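Local coordinates for protein endonuclease NucS (Thermococcus kodakarensis KOD1, PDB 5GKF) that binds DNA as an endonuclease and probably cleaves both 3' and 5' single-stranded extremities of branched DNA, at residues A133-L138 with L178-R183; K157-G162 with V197-E202. The protein carries 1 engineered substitution. All blocks are in the same frame, centred on the assembly; numbering follows the deposited sequence.

Contact 1: A133-L138 with L178-R183. With MG (magnesium ion), chain F; nucleotides of chain D.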
loop_
_atom_site.group_PDB
_atom_site.type_symbol
_atom_site.label_atom_id
_atom_site.label_comp_id
_atom_site.label_asym_id
_atom_site.label_seq_id
_atom_site.Cartn_x
_atom_site.Cartn_y
_atom_site.Cartn_z
ATOM N N ALA A 133 -10.999 10.142 -9.640
ATOM C CA ALA A 133 -11.651 10.075 -10.936
ATOM C C ALA A 133 -12.998 10.788 -10.849
ATOM O O ALA A 133 -13.328 11.611 -11.702
ATOM C CB ALA A 133 -11.834 8.645 -11.367
ATOM N N GLU A 134 -13.753 10.489 -9.792
ATOM C CA GLU A 134 -15.064 11.091 -9.600
ATOM C C GLU A 134 -14.981 12.605 -9.504
ATOM O O GLU A 134 -15.860 13.298 -9.983
ATOM C CB GLU A 134 -15.736 10.529 -8.352
ATOM C CG GLU A 134 -16.063 9.052 -8.467
ATOM C CD GLU A 134 -17.525 8.812 -8.759
ATOM O OE1 GLU A 134 -18.309 9.773 -8.604
ATOM O OE2 GLU A 134 -17.890 7.675 -9.142
ATOM N N MET A 135 -13.934 13.123 -8.878
ATOM C CA MET A 135 -13.775 14.571 -8.790
ATOM C C MET A 135 -13.604 15.171 -10.188
ATOM O O MET A 135 -14.129 16.258 -10.486
ATOM C CB MET A 135 -12.566 14.963 -7.930
ATOM C CG MET A 135 -12.639 14.634 -6.484
ATOM S SD MET A 135 -11.329 15.472 -5.574
ATOM C CE MET A 135 -11.528 17.138 -6.162
ATOM N N ALA A 136 -12.835 14.472 -11.024
ATOM C CA ALA A 136 -12.498 14.967 -12.339
ATOM C C ALA A 136 -13.757 14.989 -13.222
ATOM O O ALA A 136 -14.053 15.984 -13.892
ATOM C CB ALA A 136 -11.412 14.134 -12.945
ATOM N N GLU A 137 -14.516 13.906 -13.190
ATOM C CA GLU A 137 -15.802 13.861 -13.893
ATOM C C GLU A 137 -16.704 15.033 -13.506
ATOM O O GLU A 137 -17.293 15.676 -14.356
ATOM C CB GLU A 137 -16.519 12.535 -13.620
ATOM C CG GLU A 137 -15.813 11.318 -14.231
ATOM C CD GLU A 137 -16.648 10.057 -14.151
ATOM O OE1 GLU A 137 -16.123 8.979 -14.511
ATOM O OE2 GLU A 137 -17.828 10.147 -13.734
ATOM N N LEU A 138 -16.786 15.318 -12.218
ATOM C CA LEU A 138 -17.501 16.485 -11.732
ATOM C C LEU A 138 -17.039 17.778 -12.388
ATOM O O LEU A 138 -17.843 18.612 -12.774
ATOM C CB LEU A 138 -17.332 16.615 -10.228
ATOM C CG LEU A 138 -18.380 17.492 -9.575
ATOM C CD1 LEU A 138 -19.639 16.676 -9.487
ATOM C CD2 LEU A 138 -17.884 17.874 -8.219
ATOM N N LEU A 178 -4.859 22.074 -12.925
ATOM C CA LEU A 178 -5.456 21.571 -11.682
ATOM C C LEU A 178 -4.682 20.349 -11.151
ATOM O O LEU A 178 -4.293 19.444 -11.916
ATOM C CB LEU A 178 -6.923 21.202 -11.890
ATOM C CG LEU A 178 -7.855 22.279 -12.449
ATOM C CD1 LEU A 178 -9.299 21.850 -12.327
ATOM C CD2 LEU A 178 -7.641 23.577 -11.741
ATOM N N GLU A 179 -4.408 20.350 -9.849
ATOM C CA GLU A 179 -3.997 19.128 -9.164
ATOM C C GLU A 179 -5.131 18.746 -8.232
ATOM O O GLU A 179 -5.540 19.554 -7.397
ATOM C CB GLU A 179 -2.682 19.302 -8.395
ATOM C CG GLU A 179 -2.122 17.998 -7.757
ATOM C CD GLU A 179 -1.963 16.835 -8.743
ATOM O OE1 GLU A 179 -1.974 15.664 -8.291
ATOM O OE2 GLU A 179 -1.821 17.086 -9.970
ATOM N N LEU A 180 -5.660 17.534 -8.401
ATOM C CA LEU A 180 -6.775 17.049 -7.569
ATOM C C LEU A 180 -6.335 16.101 -6.476
ATOM O O LEU A 180 -5.451 15.252 -6.690
ATOM C CB LEU A 180 -7.810 16.331 -8.416
ATOM C CG LEU A 180 -8.243 17.070 -9.664
ATOM C CD1 LEU A 180 -9.235 16.227 -10.437
ATOM C CD2 LEU A 180 -8.810 18.429 -9.264
ATOM N N LYS A 181 -6.959 16.246 -5.308
ATOM C CA LYS A 181 -6.774 15.295 -4.212
ATOM C C LYS A 181 -8.101 14.956 -3.535
ATOM O O LYS A 181 -8.908 15.844 -3.268
ATOM C CB LYS A 181 -5.769 15.838 -3.199
ATOM C CG LYS A 181 -4.324 15.837 -3.698
ATOM C CD LYS A 181 -3.785 14.426 -3.975
ATOM C CE LYS A 181 -2.524 14.451 -4.854
ATOM N NZ LYS A 181 -2.883 14.412 -6.308
ATOM N N ARG A 182 -8.311 13.666 -3.262
ATOM C CA ARG A 182 -9.566 13.132 -2.688
ATOM C C ARG A 182 -9.660 13.279 -1.160
ATOM O O ARG A 182 -10.725 13.111 -0.575
ATOM C CB ARG A 182 -9.726 11.652 -3.066
ATOM C CG ARG A 182 -8.801 10.663 -2.313
ATOM C CD ARG A 182 -9.378 9.230 -2.346
ATOM N NE ARG A 182 -10.795 9.273 -2.039
ATOM C CZ ARG A 182 -11.269 9.376 -0.808
ATOM N NH1 ARG A 182 -10.443 9.368 0.225
ATOM N NH2 ARG A 182 -12.566 9.475 -0.612
ATOM N N ARG A 183 -8.525 13.579 -0.538
ATOM C CA ARG A 183 -8.388 13.784 0.897
ATOM C C ARG A 183 -7.490 15.025 1.107
ATOM O O ARG A 183 -6.988 15.599 0.141
ATOM C CB ARG A 183 -7.777 12.530 1.569
ATOM C CG ARG A 183 -6.358 12.211 1.112
ATOM C CD ARG A 183 -5.812 10.837 1.453
ATOM N NE ARG A 183 -4.348 10.896 1.639
ATOM C CZ ARG A 183 -3.566 9.868 1.996
ATOM N NH1 ARG A 183 -4.094 8.676 2.223
ATOM N NH2 ARG A 183 -2.247 10.031 2.138
HETATM MG MG MG F . -2.088 14.309 -9.967
ATOM P P DT D 9 -7.569 7.372 1.562
ATOM O OP1 DT D 9 -7.165 8.045 2.821
ATOM O OP2 DT D 9 -8.160 8.185 0.474
ATOM O "O5'" DT D 9 -6.308 6.566 1.023
ATOM C "C5'" DT D 9 -5.476 5.893 1.949
ATOM C "C4'" DT D 9 -5.318 4.432 1.578
ATOM O "O4'" DT D 9 -4.518 4.332 0.378
ATOM C "C3'" DT D 9 -4.629 3.592 2.642
ATOM O "O3'" DT D 9 -5.602 2.856 3.389
ATOM C "C2'" DT D 9 -3.703 2.671 1.860
ATOM C "C1'" DT D 9 -3.452 3.432 0.562
ATOM N N1 DT D 9 -2.170 4.201 0.506
ATOM C C2 DT D 9 -0.972 3.542 0.660
ATOM O O2 DT D 9 -0.884 2.349 0.871
ATOM N N3 DT D 9 0.134 4.341 0.567
ATOM C C4 DT D 9 0.172 5.709 0.327
ATOM O O4 DT D 9 1.228 6.336 0.257
ATOM C C5 DT D 9 -1.115 6.343 0.164
ATOM C C7 DT D 9 -1.202 7.828 -0.098
ATOM C C6 DT D 9 -2.211 5.565 0.257
ATOM P P DA D 6 -1.596 11.563 -8.207
ATOM O OP1 DA D 6 -2.255 12.877 -8.385
ATOM O OP2 DA D 6 -0.480 11.431 -7.246
ATOM O "O5'" DA D 6 -2.724 10.517 -7.820
ATOM C "C5'" DA D 6 -3.797 10.281 -8.715
ATOM C "C4'" DA D 6 -4.522 8.988 -8.383
ATOM O "O4'" DA D 6 -3.595 7.871 -8.436
ATOM C "C3'" DA D 6 -5.156 8.922 -7.001
ATOM O "O3'" DA D 6 -6.268 8.083 -7.076
ATOM C "C2'" DA D 6 -4.049 8.279 -6.171
ATOM C "C1'" DA D 6 -3.517 7.253 -7.164
ATOM N N9 DA D 6 -2.128 6.851 -6.942
ATOM C C8 DA D 6 -1.041 7.666 -6.872
ATOM N N7 DA D 6 0.087 7.028 -6.698
ATOM C C5 DA D 6 -0.283 5.701 -6.659
ATOM C C6 DA D 6 0.459 4.508 -6.498
ATOM N N6 DA D 6 1.791 4.478 -6.339
ATOM N N1 DA D 6 -0.227 3.340 -6.511
ATOM C C2 DA D 6 -1.553 3.379 -6.673
ATOM N N3 DA D 6 -2.349 4.436 -6.839
ATOM C C4 DA D 6 -1.647 5.573 -6.817
ATOM P P DC D 7 -7.511 8.253 -6.082
ATOM O OP1 DC D 7 -8.733 8.201 -6.949
ATOM O OP2 DC D 7 -7.227 9.437 -5.240
ATOM O "O5'" DC D 7 -7.403 6.962 -5.137
ATOM C "C5'" DC D 7 -6.766 5.789 -5.628
ATOM C "C4'" DC D 7 -6.714 4.703 -4.572
ATOM O "O4'" DC D 7 -5.342 4.269 -4.393
ATOM C "C3'" DC D 7 -7.199 5.126 -3.190
ATOM O "O3'" DC D 7 -7.768 4.008 -2.499
ATOM C "C2'" DC D 7 -5.904 5.578 -2.525
ATOM C "C1'" DC D 7 -4.925 4.542 -3.070
ATOM N N1 DC D 7 -3.513 5.013 -3.109
ATOM C C2 DC D 7 -2.471 4.113 -2.854
ATOM O O2 DC D 7 -2.739 2.923 -2.598
ATOM N N3 DC D 7 -1.189 4.569 -2.907
ATOM C C4 DC D 7 -0.941 5.857 -3.185
ATOM N N4 DC D 7 0.337 6.260 -3.221
ATOM C C5 DC D 7 -1.988 6.781 -3.436
ATOM C C6 DC D 7 -3.245 6.322 -3.390
#

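Contact 2: K157-G162 with V197-E202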
loop_
_atom_site.group_PDB
_atom_site.type_symbol
_atom_site.label_atom_id
_atom_site.label_comp_id
_atom_site.label_asym_id
_atom_site.label_seq_id
_atom_site.Cartn_x
_atom_site.Cartn_y
_atom_site.Cartn_z
ATOM N N LYS A 157 -3.280 14.426 -18.732
ATOM C CA LYS A 157 -2.520 14.831 -19.923
ATOM C C LYS A 157 -1.013 14.849 -19.684
ATOM O O LYS A 157 -0.541 15.512 -18.764
ATOM C CB LYS A 157 -2.983 16.228 -20.378
ATOM C CG LYS A 157 -2.124 16.903 -21.432
ATOM C CD LYS A 157 -2.134 16.162 -22.764
ATOM C CE LYS A 157 -1.066 16.749 -23.698
ATOM N NZ LYS A 157 -0.594 15.797 -24.752
ATOM N N ALA A 158 -0.256 14.151 -20.524
ATOM C CA ALA A 158 1.204 14.238 -20.433
ATOM C C ALA A 158 1.705 15.626 -20.865
ATOM O O ALA A 158 1.487 16.076 -21.980
ATOM C CB ALA A 158 1.861 13.152 -21.269
ATOM N N ILE A 159 2.376 16.288 -19.937
ATOM C CA ILE A 159 2.999 17.573 -20.133
ATOM C C ILE A 159 4.406 17.123 -20.531
ATOM O O ILE A 159 4.599 15.938 -20.775
ATOM C CB ILE A 159 2.856 18.443 -18.820
ATOM C CG1 ILE A 159 2.216 19.787 -19.130
ATOM C CG2 ILE A 159 4.126 18.565 -17.978
ATOM C CD1 ILE A 159 0.898 19.626 -19.821
ATOM N N GLY A 160 5.387 17.990 -20.642
ATOM C CA GLY A 160 6.684 17.491 -21.061
ATOM C C GLY A 160 7.208 16.378 -20.162
ATOM O O GLY A 160 7.524 15.259 -20.593
ATOM N N THR A 161 7.276 16.708 -18.887
ATOM C CA THR A 161 7.788 15.825 -17.869
ATOM C C THR A 161 6.760 15.799 -16.728
ATOM O O THR A 161 6.522 16.816 -16.063
ATOM C CB THR A 161 9.180 16.305 -17.425
ATOM O OG1 THR A 161 10.156 15.781 -18.331
ATOM C CG2 THR A 161 9.512 15.845 -16.021
ATOM N N GLY A 162 6.130 14.645 -16.525
ATOM C CA GLY A 162 4.963 14.566 -15.651
ATOM C C GLY A 162 3.606 14.503 -16.363
ATOM O O GLY A 162 3.471 14.896 -17.526
ATOM N N VAL A 197 3.337 23.552 -13.117
ATOM C CA VAL A 197 3.159 24.951 -13.417
ATOM C C VAL A 197 4.455 25.499 -13.979
ATOM O O VAL A 197 4.451 26.343 -14.867
ATOM C CB VAL A 197 2.712 25.727 -12.173
ATOM C CG1 VAL A 197 2.943 27.238 -12.335
ATOM C CG2 VAL A 197 1.247 25.427 -11.897
ATOM N N GLU A 198 5.570 24.974 -13.491
ATOM C CA GLU A 198 6.872 25.430 -13.944
ATOM C C GLU A 198 7.112 25.010 -15.378
ATOM O O GLU A 198 7.411 25.838 -16.244
ATOM C CB GLU A 198 7.975 24.907 -13.019
ATOM C CG GLU A 198 8.311 25.938 -11.958
ATOM C CD GLU A 198 9.194 25.423 -10.860
ATOM O OE1 GLU A 198 9.922 24.427 -11.085
ATOM O OE2 GLU A 198 9.138 26.024 -9.764
ATOM N N ILE A 199 6.944 23.721 -15.622
ATOM C CA ILE A 199 7.175 23.145 -16.934
ATOM C C ILE A 199 6.281 23.774 -18.024
ATOM O O ILE A 199 6.712 23.938 -19.160
ATOM C CB ILE A 199 6.987 21.626 -16.844
ATOM C CG1 ILE A 199 8.177 21.028 -16.091
ATOM C CG2 ILE A 199 6.770 20.994 -18.219
ATOM C CD1 ILE A 199 8.224 19.530 -16.105
ATOM N N LEU A 200 5.064 24.164 -17.658
ATOM C CA LEU A 200 4.161 24.876 -18.562
ATOM C C LEU A 200 4.499 26.362 -18.736
ATOM O O LEU A 200 4.263 26.891 -19.817
ATOM C CB LEU A 200 2.713 24.734 -18.081
ATOM C CG LEU A 200 2.138 23.397 -18.543
ATOM C CD1 LEU A 200 0.949 23.010 -17.737
ATOM C CD2 LEU A 200 1.773 23.482 -20.002
ATOM N N ARG A 201 5.030 27.034 -17.703
ATOM C CA ARG A 201 5.495 28.431 -17.846
ATOM C C ARG A 201 6.674 28.513 -18.842
ATOM O O ARG A 201 6.857 29.516 -19.547
ATOM C CB ARG A 201 5.917 29.047 -16.500
ATOM C CG ARG A 201 4.787 29.504 -15.567
ATOM C CD ARG A 201 5.320 30.427 -14.440
ATOM N NE ARG A 201 4.553 30.331 -13.192
ATOM C CZ ARG A 201 3.372 30.915 -12.964
ATOM N NH1 ARG A 201 2.799 31.647 -13.914
ATOM N NH2 ARG A 201 2.754 30.761 -11.786
ATOM N N GLU A 202 7.467 27.447 -18.896
ATOM C CA GLU A 202 8.547 27.324 -19.868
ATOM C C GLU A 202 8.075 27.633 -21.286
ATOM O O GLU A 202 8.791 28.293 -22.067
ATOM C CB GLU A 202 9.143 25.926 -19.831
ATOM C CG GLU A 202 10.318 25.760 -18.891
ATOM C CD GLU A 202 11.011 24.423 -19.111
ATOM O OE1 GLU A 202 11.779 23.993 -18.226
ATOM O OE2 GLU A 202 10.783 23.798 -20.175
#

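Contact 1: A133-L138 with L178-R183
The guanidinium of Arg182, whose CA lies by Met135 SD, has OP2 of DT9 of chain D at its edge, near its plane. NH1 gives OP2 a bent hydrogen bond, 2.6 Å long with an N-H...O angle of 138°. The Arg183 guanidinium has the phosphorus of DT9 in its plane, at the edge, and its NH1 bonds OP1 of DT9 at 3.2 Å. Arg182 NH2 also hydrogen-bonds to Gly130 O and to Arg44 O of the second subunit. Before them comes Glu179-Leu180-Lys181, the Glu-x-Lys part of the PD-(D/E)XK nuclease fold. Glu179 OE1 binds the magnesium ion at 2.2 Å, and OP1 of DA6 of chain D binds it too. Lys181 NZ reaches that OP1 at 2.7 Å, Glu179 OE1 from the anti side, and Leu180 O. A methionine in place of Lys181 would probably leave the DA6 phosphate, Glu179 OE1 and Leu180 O without their amine partner. Leu180 points the opposite way, to helix 132-141, where CD1 meets Ala136 CB at 3.9 Å. Met135 bends at its end (chi3 50°), with SD 3.4 Å from Lys181 O and CE 4.3 Å from Leu180 CD2.

Contact 2: K157-G162 with V197-E202
Ile159 and Ile199 pack closely through their methyl branches, with CG2 to CG2 at 3.6 Å. The two side chains meet at a slant. Ile159 also lies across the end of Leu200 at about a right angle. Its CG1 is 3.7 Å from Leu200 CG, and its CD1 lies near both Leu200 methyls. Ile199 makes a second contact with its longer branch. CG1 stands beside the backbone N (chi1 -73°) and the chain then runs straight (chi2 -171°), which carries CD1 to Thr161 CB at 3.6 Å. The same methyl lies by Thr161 O. This part is tight and wholly apolar on the helix side. Gly160 is the looser side: it is exposed and offers only its backbone, with N 4.1 Å from Ile199 CG2. The second subunit covers the Thr161 end, with a hydrogen bond between Thr161 OG1 and its Arg223 NH1 and with its Lys227 against Ile199. Residues 159-162 form the turn of the beta hairpin made by strands 150-158 and 163-170, closed by the Ile159 N to Gly162 O bond at 3.0 Å. Gly162 has a positive phi (102°) that a side chain would hinder. Helix 187-204 lies over this turn. Ile159 and Leu200 both reach Leu167 on strand 163-170, and Leu200 continues to Val177 on strand 175-180 and Val208 on strand 208-214.

Both contacts use the same five-stranded mixed sheet, from opposite faces. In contact 1 helix 132-141 packs on one face of strand 175-180. Helix 187-204, which carries one half of contact 2, covers the other face, the one where Glu179 binds the metal and Lys181 the phosphate. Helix 187-204 also touches those two residues directly, through Leu193 and Tyr196 at Glu179 and Ala189 and Gln192 at Lys181. The centres of contact 1 and contact 2 are about 19 Å apart. The nearest atoms of contact 1 and contact 2 are about 7 Å apart, so the two do not touch. The side chain of Ile159 is about 11 Å from the magnesium ion. Contact 2 still borders the DNA, since Ala158 packs on a phosphate.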